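Local coordinates for protein pyrroline carboxylate reductase (PDB 2RCY) that probably catalyses the NAD(P)H-dependent reduction of pyrroline-5-carboxylate to proline, and holds NADP in a Rossmann-type domain, at residues M10-M15 against K42-N47; C64-K67 against S73-N76; S17-G22 against D143-C148; K98-V103 against N107-V112. All coordinates share one frame; numbering follows the deposited sequence.

Contacts 1 and 2, with centres about 14 Å apart, both touch NADP; contacts 3 and 4 belong to the sheet-and-helix framework around them. The first two meet where Met10 O lies 3.0 Å from Ala65 N, a probable hydrogen bond where strand 7-10 and the chain leaving strand 61-64 run side by side. Contact 3 shares helix 14-26 with contact 1, and Leu12 CD2 packs 3.8 Å from Ala20 CB. Contact 4, centred about 11 Å from contact 2, joins it through Leu75 CD1 and Leu99 CD2, 3.8 Å apart. Contacts 3 and 4 have centres about 20 Å apart, yet Phe145 CE2 comes within 3.8 Å of Val112 CG2.

Contact 1: residues M10-M15 against K42-N47; sequences MGLGQM and KNTTLN. With NAP (NADP nicotinamide-adenine-dinucleotide phosphate), chain G.
Leu12 meets Lys42 and Thr44 beside NADP, whose nicotinamide ring carries the side chain of Met15, a selenomethionine, over one face. Met15 CG sits above the middle of that ring, while SE moves out towards C4N, 3.6 Å away. At the other end of the cofactor, Gly11 CA approaches adenine N3A. This is the nucleotide-binding turn of a Rossmann fold: Gly11 and Gly13 fit the first two glycines of a GxGxxG motif between strand 7-10 and helix 14-26. With only a CA there, Gly13 lets the pyrophosphate come within 3.3 Å, measured from Gly13 CA to NADP O5B. The start of the helix then offers its amides, and its dipole would probably favour the negative phosphates. Met15 N gives a nearly straight hydrogen bond to O2N, 3.0 Å at 176°, and Gln14 N donates to O1A.

The loop 42-47 packs against the turn through Leu12. Thr44 and Leu12 meet tip to tip, CG2 against CD1 at 3.7 Å. Thr44 OG1 accepts from Leu46 N in an ST turn and is also hydrogen-bonded to His21 NE2. The chain of Lys42 bends at chi2 (80°) and then runs extended past Leu12, its CE 3.5 Å from the carbonyl O of Leu12. Beyond that point its NZ stands 3.0 Å from O3X of the phosphate on the adenosine ribose.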
# COMPACT_ATOMS: atom_id res chain seq x y z
N MSE A 10 25.57 37.40 -13.36
CA MSE A 10 24.97 37.05 -14.64
C MSE A 10 23.62 36.37 -14.40
O MSE A 10 23.55 35.16 -14.21
CB MSE A 10 25.91 36.17 -15.47
CG MSE A 10 27.29 36.79 -15.70
SE MSE A 10 28.39 35.91 -17.04
CE MSE A 10 28.50 34.14 -16.25
N GLY A 11 22.56 37.18 -14.40
CA GLY A 11 21.22 36.71 -14.09
C GLY A 11 20.81 37.07 -12.67
O GLY A 11 21.54 36.78 -11.72
N LEU A 12 19.64 37.70 -12.53
CA LEU A 12 19.09 38.02 -11.21
C LEU A 12 17.71 37.41 -11.01
O LEU A 12 16.71 38.12 -10.88
CB LEU A 12 19.04 39.53 -10.98
CG LEU A 12 20.26 40.31 -10.46
CD1 LEU A 12 19.78 41.60 -9.81
CD2 LEU A 12 21.09 39.52 -9.46
N GLY A 13 17.66 36.08 -10.98
CA GLY A 13 16.41 35.36 -10.74
C GLY A 13 16.08 35.29 -9.27
O GLY A 13 16.29 36.25 -8.53
N GLN A 14 15.57 34.15 -8.84
CA GLN A 14 15.22 33.95 -7.43
C GLN A 14 16.46 33.76 -6.56
O GLN A 14 16.50 34.23 -5.42
CB GLN A 14 14.25 32.78 -7.26
CG GLN A 14 12.85 33.04 -7.82
CD GLN A 14 12.05 34.08 -7.04
OE1 GLN A 14 12.43 34.47 -5.93
NE2 GLN A 14 10.94 34.52 -7.61
N MSE A 15 17.47 33.07 -7.10
CA MSE A 15 18.71 32.86 -6.37
C MSE A 15 19.70 34.00 -6.58
O MSE A 15 20.39 34.41 -5.64
CB MSE A 15 19.35 31.52 -6.75
CG MSE A 15 20.49 31.11 -5.83
SE MSE A 15 19.92 30.93 -3.97
CE MSE A 15 21.20 32.16 -3.19
N LYS A 42 15.77 44.51 -13.56
CA LYS A 42 15.15 44.04 -12.33
C LYS A 42 15.04 45.15 -11.29
O LYS A 42 15.81 46.11 -11.31
CB LYS A 42 15.94 42.86 -11.76
CG LYS A 42 15.09 41.66 -11.36
CD LYS A 42 14.73 40.81 -12.58
CE LYS A 42 13.86 39.62 -12.19
NZ LYS A 42 13.53 38.78 -13.37
N ASN A 43 14.06 45.03 -10.40
CA ASN A 43 13.92 45.95 -9.27
C ASN A 43 14.98 45.64 -8.22
O ASN A 43 14.76 44.86 -7.30
CB ASN A 43 12.51 45.86 -8.67
N THR A 44 16.14 46.27 -8.38
CA THR A 44 17.32 45.98 -7.56
C THR A 44 18.22 47.21 -7.36
O THR A 44 18.19 48.15 -8.17
CB THR A 44 18.14 44.80 -8.14
OG1 THR A 44 19.31 44.58 -7.34
CG2 THR A 44 18.55 45.07 -9.58
N THR A 45 19.01 47.18 -6.29
CA THR A 45 19.94 48.26 -5.98
C THR A 45 21.25 48.14 -6.77
O THR A 45 22.02 49.10 -6.86
CB THR A 45 20.26 48.32 -4.47
OG1 THR A 45 20.75 47.05 -4.02
CG2 THR A 45 19.02 48.69 -3.66
N LEU A 46 21.48 46.96 -7.35
CA LEU A 46 22.67 46.69 -8.15
C LEU A 46 22.66 47.42 -9.49
O LEU A 46 21.59 47.67 -10.06
CB LEU A 46 22.85 45.19 -8.37
CG LEU A 46 23.55 44.40 -7.27
CD1 LEU A 46 22.61 44.06 -6.11
CD2 LEU A 46 24.16 43.13 -7.84
N ASN A 47 23.85 47.77 -9.97
CA ASN A 47 24.00 48.53 -11.21
C ASN A 47 23.87 47.66 -12.45
O ASN A 47 24.58 46.67 -12.61
CB ASN A 47 25.34 49.27 -11.21
CG ASN A 47 25.49 50.23 -10.05
OD1 ASN A 47 24.76 51.22 -9.93
ND2 ASN A 47 26.45 49.95 -9.17
PA NAP G . 15.42 31.75 -12.25
O1A NAP G . 14.61 32.43 -11.18
O2A NAP G . 14.73 31.28 -13.52
O5B NAP G . 16.65 32.70 -12.62
C5B NAP G . 17.22 32.77 -13.93
C4B NAP G . 17.40 34.24 -14.28
O4B NAP G . 18.38 34.41 -15.31
C3B NAP G . 16.10 34.86 -14.79
O3B NAP G . 15.71 35.93 -13.93
C2B NAP G . 16.42 35.38 -16.18
O2B NAP G . 15.89 36.69 -16.39
C1B NAP G . 17.94 35.39 -16.25
N9A NAP G . 18.48 35.08 -17.60
C8A NAP G . 17.89 34.37 -18.57
N7A NAP G . 18.71 34.31 -19.64
C5A NAP G . 19.83 34.99 -19.34
C6A NAP G . 21.00 35.27 -20.03
N6A NAP G . 21.18 34.82 -21.29
N1A NAP G . 21.97 36.00 -19.43
C2A NAP G . 21.80 36.46 -18.17
N3A NAP G . 20.68 36.21 -17.49
C4A NAP G . 19.68 35.47 -18.05
O3 NAP G . 16.18 30.48 -11.61
PN NAP G . 16.88 30.56 -10.16
O1N NAP G . 16.01 29.81 -9.19
O2N NAP G . 17.28 31.99 -9.88
O5D NAP G . 18.21 29.68 -10.37
C5D NAP G . 19.34 30.16 -11.10
C4D NAP G . 20.53 29.26 -10.79
O4D NAP G . 20.80 29.26 -9.39
C3D NAP G . 20.29 27.81 -11.21
O3D NAP G . 21.40 27.37 -11.99
C2D NAP G . 20.20 27.03 -9.91
O2D NAP G . 20.83 25.75 -10.00
C1D NAP G . 20.93 27.91 -8.91
N1N NAP G . 20.41 27.78 -7.54
C2N NAP G . 19.16 28.17 -7.24
C3N NAP G . 18.67 28.06 -5.94
C7N NAP G . 17.28 28.51 -5.61
O7N NAP G . 16.47 28.95 -6.57
N7N NAP G . 16.88 28.48 -4.42
C4N NAP G . 19.50 27.53 -4.94
C5N NAP G . 20.79 27.14 -5.28
C6N NAP G . 21.22 27.28 -6.60
P2B NAP G . 14.36 36.95 -16.83
O1X NAP G . 14.36 38.38 -17.32
O2X NAP G . 14.08 35.92 -17.90
O3X NAP G . 13.57 36.75 -15.55

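Contact 2: residues C64-K67 against S73-N76; sequences CAVK and SVLN. With NAP (NADP nicotinamide-adenine-dinucleotide phosphate), chain G.
Cys64 and Leu75 have their CA atoms 7.9 Å apart, and Val66 and Val74 follow at 8.3 Å, so the chain leaving strand 61-64 runs past helix 71-77 at a spacing that only side chains bridge. Leu75 turns its end inward: its CG lies 4.0 Å from SG of Cys64. That sulfur is swung towards the helix with SG anti to the backbone N (chi1 -169°). The valine pair is looser, Val66 CG1 and Val74 CG2 being 4.5 Å apart, and both methyls also touch the cofactor. In this Rossmann domain the loop after strand 61-64 and the helix 71-77 that follows it supply part of the adenine pocket. Val66 CG1 lies over the purine, 3.5 Å from NADP N3A, and Val74 CG2 approaches the same face further along, 3.5 Å from N6A. The backbone reaches the other half of NADP, where hydroxyl O3D of the nicotinamide ribose donates a 2.7 Å hydrogen bond to Val66 O. Lys67 passes the pyrophosphate with its CD, and its NZ makes a weak hydrogen bond to Gly188 O of a third subunit, while Pro226 of a second subunit packs against the same side chain.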
# COMPACT_ATOMS: atom_id res chain seq x y z
N CYS A 64 27.92 33.23 -12.13
CA CYS A 64 27.00 32.63 -13.09
C CYS A 64 25.72 32.20 -12.36
O CYS A 64 25.69 31.15 -11.72
CB CYS A 64 27.65 31.44 -13.80
SG CYS A 64 26.71 30.82 -15.22
N ALA A 65 24.69 33.03 -12.47
CA ALA A 65 23.44 32.81 -11.74
C ALA A 65 22.26 32.48 -12.66
O ALA A 65 21.10 32.74 -12.32
CB ALA A 65 23.12 34.02 -10.86
N VAL A 66 22.55 31.92 -13.83
CA VAL A 66 21.52 31.49 -14.77
C VAL A 66 21.15 30.03 -14.55
O VAL A 66 21.86 29.30 -13.85
CB VAL A 66 21.96 31.70 -16.25
CG1 VAL A 66 22.09 33.18 -16.57
CG2 VAL A 66 23.25 30.96 -16.56
N LYS A 67 20.03 29.61 -15.14
CA LYS A 67 19.64 28.20 -15.17
C LYS A 67 20.70 27.37 -15.90
O LYS A 67 21.29 27.85 -16.87
CB LYS A 67 18.27 28.04 -15.83
CG LYS A 67 17.09 28.40 -14.93
CD LYS A 67 15.80 28.64 -15.72
CE LYS A 67 15.27 27.36 -16.35
NZ LYS A 67 14.09 27.60 -17.23
N SER A 73 25.84 28.43 -23.07
CA SER A 73 25.98 29.50 -24.06
C SER A 73 26.49 30.79 -23.43
O SER A 73 27.36 31.46 -24.00
CB SER A 73 24.66 29.75 -24.80
OG SER A 73 23.65 30.21 -23.92
N VAL A 74 25.96 31.13 -22.26
CA VAL A 74 26.34 32.34 -21.52
C VAL A 74 27.83 32.33 -21.17
O VAL A 74 28.52 33.34 -21.35
CB VAL A 74 25.47 32.52 -20.24
CG1 VAL A 74 26.02 33.64 -19.35
CG2 VAL A 74 24.02 32.82 -20.61
N LEU A 75 28.31 31.19 -20.69
CA LEU A 75 29.72 31.03 -20.33
C LEU A 75 30.63 30.98 -21.55
O LEU A 75 31.80 31.38 -21.48
CB LEU A 75 29.93 29.79 -19.45
CG LEU A 75 29.45 29.86 -17.99
CD1 LEU A 75 29.49 28.49 -17.34
CD2 LEU A 75 30.26 30.87 -17.18
N ASN A 76 30.10 30.48 -22.67
CA ASN A 76 30.82 30.44 -23.94
C ASN A 76 31.00 31.83 -24.54
O ASN A 76 31.98 32.10 -25.24
CB ASN A 76 30.10 29.52 -24.93
CG ASN A 76 31.01 29.03 -26.03
OD1 ASN A 76 31.35 29.77 -26.96
ND2 ASN A 76 31.40 27.76 -25.95
PA NAP G . 15.42 31.75 -12.25
O1A NAP G . 14.61 32.43 -11.18
O2A NAP G . 14.73 31.28 -13.52
O5B NAP G . 16.65 32.70 -12.62
C5B NAP G . 17.22 32.77 -13.93
C4B NAP G . 17.40 34.24 -14.28
O4B NAP G . 18.38 34.41 -15.31
C3B NAP G . 16.10 34.86 -14.79
O3B NAP G . 15.71 35.93 -13.93
C2B NAP G . 16.42 35.38 -16.18
O2B NAP G . 15.89 36.69 -16.39
C1B NAP G . 17.94 35.39 -16.25
N9A NAP G . 18.48 35.08 -17.60
C8A NAP G . 17.89 34.37 -18.57
N7A NAP G . 18.71 34.31 -19.64
C5A NAP G . 19.83 34.99 -19.34
C6A NAP G . 21.00 35.27 -20.03
N6A NAP G . 21.18 34.82 -21.29
N1A NAP G . 21.97 36.00 -19.43
C2A NAP G . 21.80 36.46 -18.17
N3A NAP G . 20.68 36.21 -17.49
C4A NAP G . 19.68 35.47 -18.05
O3 NAP G . 16.18 30.48 -11.61
PN NAP G . 16.88 30.56 -10.16
O1N NAP G . 16.01 29.81 -9.19
O2N NAP G . 17.28 31.99 -9.88
O5D NAP G . 18.21 29.68 -10.37
C5D NAP G . 19.34 30.16 -11.10
C4D NAP G . 20.53 29.26 -10.79
O4D NAP G . 20.80 29.26 -9.39
C3D NAP G . 20.29 27.81 -11.21
O3D NAP G . 21.40 27.37 -11.99
C2D NAP G . 20.20 27.03 -9.91
O2D NAP G . 20.83 25.75 -10.00
C1D NAP G . 20.93 27.91 -8.91
N1N NAP G . 20.41 27.78 -7.54
C2N NAP G . 19.16 28.17 -7.24
C3N NAP G . 18.67 28.06 -5.94
C7N NAP G . 17.28 28.51 -5.61
O7N NAP G . 16.47 28.95 -6.57
N7N NAP G . 16.88 28.48 -4.42
C4N NAP G . 19.50 27.53 -4.94
C5N NAP G . 20.79 27.14 -5.28
C6N NAP G . 21.22 27.28 -6.60
P2B NAP G . 14.36 36.95 -16.83
O1X NAP G . 14.36 38.38 -17.32
O2X NAP G . 14.08 35.92 -17.90
O3X NAP G . 13.57 36.75 -15.55

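Contact 3: residues S17-G22 against D143-C148; sequences SALAHG and DIFNSC
Leu19 and Phe145 form the first shell of this helix-to-helix contact. The leucine comes to the edge of the phenyl ring, with CD1 in the ring plane and 3.6 Å from Phe145 CE1. Its second methyl, CD2, is slightly further from the same carbon at 4.0 Å. Neither CB points straight across; Leu19 gets there by swinging CG anti to its backbone N (chi1 -170°), which carries both methyls towards the ring. The second touching point is barer. Gly22 meets Cys148 with its backbone: the two CA atoms are 5.7 Å apart, and CB of Cys148 rests 3.4 Å from the carbonyl O of Gly22.

A second shell surrounds these groups. Ile144 lays its CG2 over the centre of one face of the Phe145 ring, 4.0 Å above the plane, while the ring of Phe125 meets that of Phe145 with the planes at about 45°. Just after the phenylalanine, Ser147 OG donates a 2.7 Å hydrogen bond to Ile144 O from well above the carbonyl plane (44°). A weak bond from Cys148 N to Phe145 O follows, and a backbone bond to Gly123 ties Cys148 to the sheet.

Further out, Leu19 also packs on Phe9 of strand 7-10 and on Phe125 of strand 123-129. Helices 14-26 and 135-146 thus lie against each other over one surface of the mixed sheet, with Ile23, one turn on from Leu19, touching both Ile144 and Cys148.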
# COMPACT_ATOMS: atom_id res chain seq x y z
N SER A 17 19.15 37.25 -7.22
CA SER A 17 18.76 38.44 -6.45
C SER A 17 18.94 38.24 -4.94
O SER A 17 19.34 39.17 -4.24
CB SER A 17 17.32 38.84 -6.76
OG SER A 17 16.41 37.82 -6.39
N ALA A 18 18.62 37.04 -4.46
CA ALA A 18 18.78 36.70 -3.04
C ALA A 18 20.25 36.76 -2.61
O ALA A 18 20.56 37.23 -1.52
CB ALA A 18 18.20 35.33 -2.75
N LEU A 19 21.14 36.29 -3.48
CA LEU A 19 22.58 36.33 -3.23
C LEU A 19 23.13 37.74 -3.38
O LEU A 19 23.95 38.17 -2.58
CB LEU A 19 23.32 35.35 -4.16
CG LEU A 19 24.80 35.08 -3.88
CD1 LEU A 19 25.00 34.36 -2.54
CD2 LEU A 19 25.41 34.26 -5.01
N ALA A 20 22.66 38.45 -4.41
CA ALA A 20 23.10 39.81 -4.69
C ALA A 20 22.76 40.77 -3.55
O ALA A 20 23.61 41.52 -3.09
CB ALA A 20 22.51 40.30 -6.00
N HIS A 21 21.51 40.72 -3.10
CA HIS A 21 21.04 41.57 -2.01
C HIS A 21 21.57 41.12 -0.65
O HIS A 21 21.65 41.92 0.29
CB HIS A 21 19.51 41.66 -1.99
CG HIS A 21 18.92 42.19 -3.26
ND1 HIS A 21 17.92 41.53 -3.95
CD2 HIS A 21 19.19 43.31 -3.98
CE1 HIS A 21 17.60 42.23 -5.03
NE2 HIS A 21 18.36 43.31 -5.07
N GLY A 22 21.92 39.84 -0.54
CA GLY A 22 22.52 39.30 0.67
C GLY A 22 23.91 39.87 0.93
O GLY A 22 24.26 40.16 2.07
N ASP A 143 35.15 35.19 2.39
CA ASP A 143 34.70 36.46 2.96
C ASP A 143 33.39 36.96 2.36
O ASP A 143 32.60 37.61 3.05
CB ASP A 143 35.78 37.53 2.82
CG ASP A 143 37.06 37.19 3.56
OD1 ASP A 143 37.06 36.27 4.41
OD2 ASP A 143 38.09 37.84 3.28
N ILE A 144 33.17 36.66 1.08
CA ILE A 144 31.95 37.06 0.38
C ILE A 144 30.72 36.35 0.94
O ILE A 144 29.68 36.98 1.17
CB ILE A 144 32.06 36.84 -1.16
CG1 ILE A 144 32.93 37.94 -1.79
CG2 ILE A 144 30.68 36.84 -1.82
CD1 ILE A 144 33.37 37.66 -3.22
N PHE A 145 30.85 35.05 1.19
CA PHE A 145 29.72 34.23 1.62
C PHE A 145 29.58 34.12 3.14
O PHE A 145 28.47 33.89 3.64
CB PHE A 145 29.76 32.86 0.94
CG PHE A 145 29.71 32.93 -0.57
CD1 PHE A 145 28.54 33.29 -1.23
CD2 PHE A 145 30.85 32.66 -1.33
CE1 PHE A 145 28.50 33.37 -2.62
CE2 PHE A 145 30.81 32.73 -2.72
CZ PHE A 145 29.64 33.09 -3.36
N ASN A 146 30.68 34.30 3.87
CA ASN A 146 30.62 34.37 5.34
C ASN A 146 30.02 35.68 5.85
O ASN A 146 29.66 35.80 7.02
CB ASN A 146 32.00 34.14 5.97
CG ASN A 146 32.29 32.67 6.22
OD1 ASN A 146 31.41 31.89 6.59
ND2 ASN A 146 33.55 32.28 6.03
N SER A 147 29.91 36.67 4.96
CA SER A 147 29.28 37.95 5.28
C SER A 147 27.76 37.84 5.32
O SER A 147 27.09 38.63 5.99
CB SER A 147 29.71 39.03 4.28
OG SER A 147 29.07 38.85 3.02
N CYS A 148 27.22 36.86 4.60
CA CYS A 148 25.77 36.62 4.55
C CYS A 148 25.40 35.16 4.85
O CYS A 148 24.35 34.68 4.41
CB CYS A 148 25.20 37.07 3.20
SG CYS A 148 25.87 36.21 1.76

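Contact 4: residues K98-V103 against N107-V112; sequences KLEEMV and NKIVWV
Ile109 projects from its strand into the surface of helix 96-103, where Leu99, Glu100 and Val103 receive it. From CB the side chain forks. The short branch, CG2, stands anti to the backbone N and meets Leu99, 3.9 Å from its CD1 and equally far from its CB. The long branch starts with CG1, anti to the carbonyl carbon (chi1 -56°), and passes Val103 CG2 at 4.1 Å. At the end, CD1 settles between two helix residues, with Glu100 CG and Val103 CG2 each 3.6 Å away. Val103 and Ile109 meet tip to tip, whereas Leu99 and Glu100 reach the isoleucine at a slant. For Glu100 it is the aliphatic part that makes the touch.

The packing continues along the strand in both directions. Leu99 CD1 also comes within 4.2 Å of Trp111 CB, and the indole NE1 beyond it is hydrogen-bonded to Cys91 O. At the other end Asn107 brings its amide ND2 to 3.8 Å from Val103 CB, the two side chains crossing at about a right angle. A backbone hydrogen bond from Val103 N to Leu99 O keeps those two residues one helical turn apart on the face that meets the strand.

Helix and strand axes approach to 9.5 Å and run at 141°, the return of a chain that reverses within a few residues. Strand 86-89, helix 96-103 and strand 108-113, the two strands being parallel neighbours in the sheet, form the beta-alpha-beta crossover that is the repeating element of Rossmann folds.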
# COMPACT_ATOMS: atom_id res chain seq x y z
N LYS A 98 32.41 19.90 -16.14
CA LYS A 98 31.50 20.50 -17.11
C LYS A 98 31.74 22.00 -17.29
O LYS A 98 31.56 22.53 -18.39
CB LYS A 98 30.05 20.24 -16.72
CG LYS A 98 29.50 18.89 -17.18
CD LYS A 98 28.82 18.99 -18.55
CE LYS A 98 27.90 17.80 -18.79
NZ LYS A 98 26.74 17.75 -17.85
N LEU A 99 32.14 22.67 -16.21
CA LEU A 99 32.44 24.10 -16.25
C LEU A 99 33.76 24.37 -16.99
O LEU A 99 33.84 25.32 -17.77
CB LEU A 99 32.48 24.69 -14.84
CG LEU A 99 31.16 24.79 -14.06
CD1 LEU A 99 31.41 24.99 -12.58
CD2 LEU A 99 30.25 25.89 -14.61
N GLU A 100 34.76 23.53 -16.74
CA GLU A 100 36.04 23.59 -17.46
C GLU A 100 35.87 23.28 -18.94
O GLU A 100 36.68 23.69 -19.77
CB GLU A 100 37.06 22.64 -16.84
CG GLU A 100 37.66 23.11 -15.53
CD GLU A 100 38.64 22.13 -14.91
OE1 GLU A 100 38.54 20.91 -15.19
OE2 GLU A 100 39.51 22.57 -14.14
N GLU A 101 34.81 22.54 -19.26
CA GLU A 101 34.45 22.22 -20.64
C GLU A 101 33.78 23.42 -21.31
O GLU A 101 33.85 23.57 -22.53
CB GLU A 101 33.52 21.01 -20.66
CG GLU A 101 33.45 20.28 -21.99
CD GLU A 101 32.34 19.23 -22.03
OE1 GLU A 101 32.13 18.53 -21.01
OE2 GLU A 101 31.69 19.11 -23.09
N MSE A 102 33.14 24.26 -20.50
CA MSE A 102 32.39 25.42 -20.99
C MSE A 102 33.25 26.67 -21.21
O MSE A 102 33.01 27.42 -22.15
CB MSE A 102 31.23 25.74 -20.04
CG MSE A 102 30.05 24.79 -20.16
SE MSE A 102 28.70 25.06 -18.78
CE MSE A 102 27.41 23.73 -19.36
N VAL A 103 34.23 26.89 -20.33
CA VAL A 103 35.07 28.10 -20.40
C VAL A 103 36.56 27.85 -20.62
O VAL A 103 37.29 28.75 -21.05
CB VAL A 103 34.87 29.03 -19.17
CG1 VAL A 103 33.49 29.65 -19.17
CG2 VAL A 103 35.13 28.29 -17.86
N ASN A 107 41.14 28.80 -16.92
CA ASN A 107 40.46 29.78 -16.08
C ASN A 107 40.39 29.39 -14.60
O ASN A 107 40.60 28.23 -14.24
CB ASN A 107 39.05 30.06 -16.61
CG ASN A 107 39.06 30.93 -17.86
OD1 ASN A 107 39.65 32.01 -17.87
ND2 ASN A 107 38.39 30.47 -18.91
N LYS A 108 40.11 30.38 -13.75
CA LYS A 108 39.90 30.16 -12.32
C LYS A 108 38.42 29.88 -12.06
O LYS A 108 37.57 30.78 -12.15
CB LYS A 108 40.37 31.38 -11.51
CG LYS A 108 41.87 31.57 -11.48
CD LYS A 108 42.25 32.86 -10.76
CE LYS A 108 43.75 32.95 -10.51
NZ LYS A 108 44.54 33.10 -11.76
N ILE A 109 38.11 28.62 -11.73
CA ILE A 109 36.72 28.18 -11.58
C ILE A 109 36.45 27.64 -10.18
O ILE A 109 37.11 26.71 -9.71
CB ILE A 109 36.33 27.13 -12.65
CG1 ILE A 109 36.57 27.68 -14.06
CG2 ILE A 109 34.86 26.71 -12.49
CD1 ILE A 109 36.83 26.62 -15.11
N VAL A 110 35.46 28.24 -9.52
CA VAL A 110 34.99 27.79 -8.21
C VAL A 110 33.48 27.56 -8.24
O VAL A 110 32.72 28.42 -8.70
CB VAL A 110 35.45 28.75 -7.06
CG1 VAL A 110 35.06 30.19 -7.36
CG2 VAL A 110 34.90 28.31 -5.71
N TRP A 111 33.05 26.39 -7.78
CA TRP A 111 31.63 26.02 -7.79
C TRP A 111 31.02 26.14 -6.40
O TRP A 111 31.27 25.32 -5.52
CB TRP A 111 31.46 24.61 -8.37
CG TRP A 111 30.04 24.11 -8.44
CD1 TRP A 111 28.90 24.85 -8.57
CD2 TRP A 111 29.62 22.74 -8.41
NE1 TRP A 111 27.80 24.03 -8.61
CE2 TRP A 111 28.21 22.73 -8.51
CE3 TRP A 111 30.30 21.51 -8.29
CZ2 TRP A 111 27.47 21.55 -8.51
CZ3 TRP A 111 29.55 20.34 -8.29
CH2 TRP A 111 28.15 20.36 -8.40
N VAL A 112 30.22 27.19 -6.21
CA VAL A 112 29.59 27.48 -4.93
C VAL A 112 28.10 27.12 -4.96
O VAL A 112 27.40 27.43 -5.93
CB VAL A 112 29.75 28.98 -4.55
CG1 VAL A 112 29.18 29.27 -3.16
CG2 VAL A 112 31.21 29.41 -4.62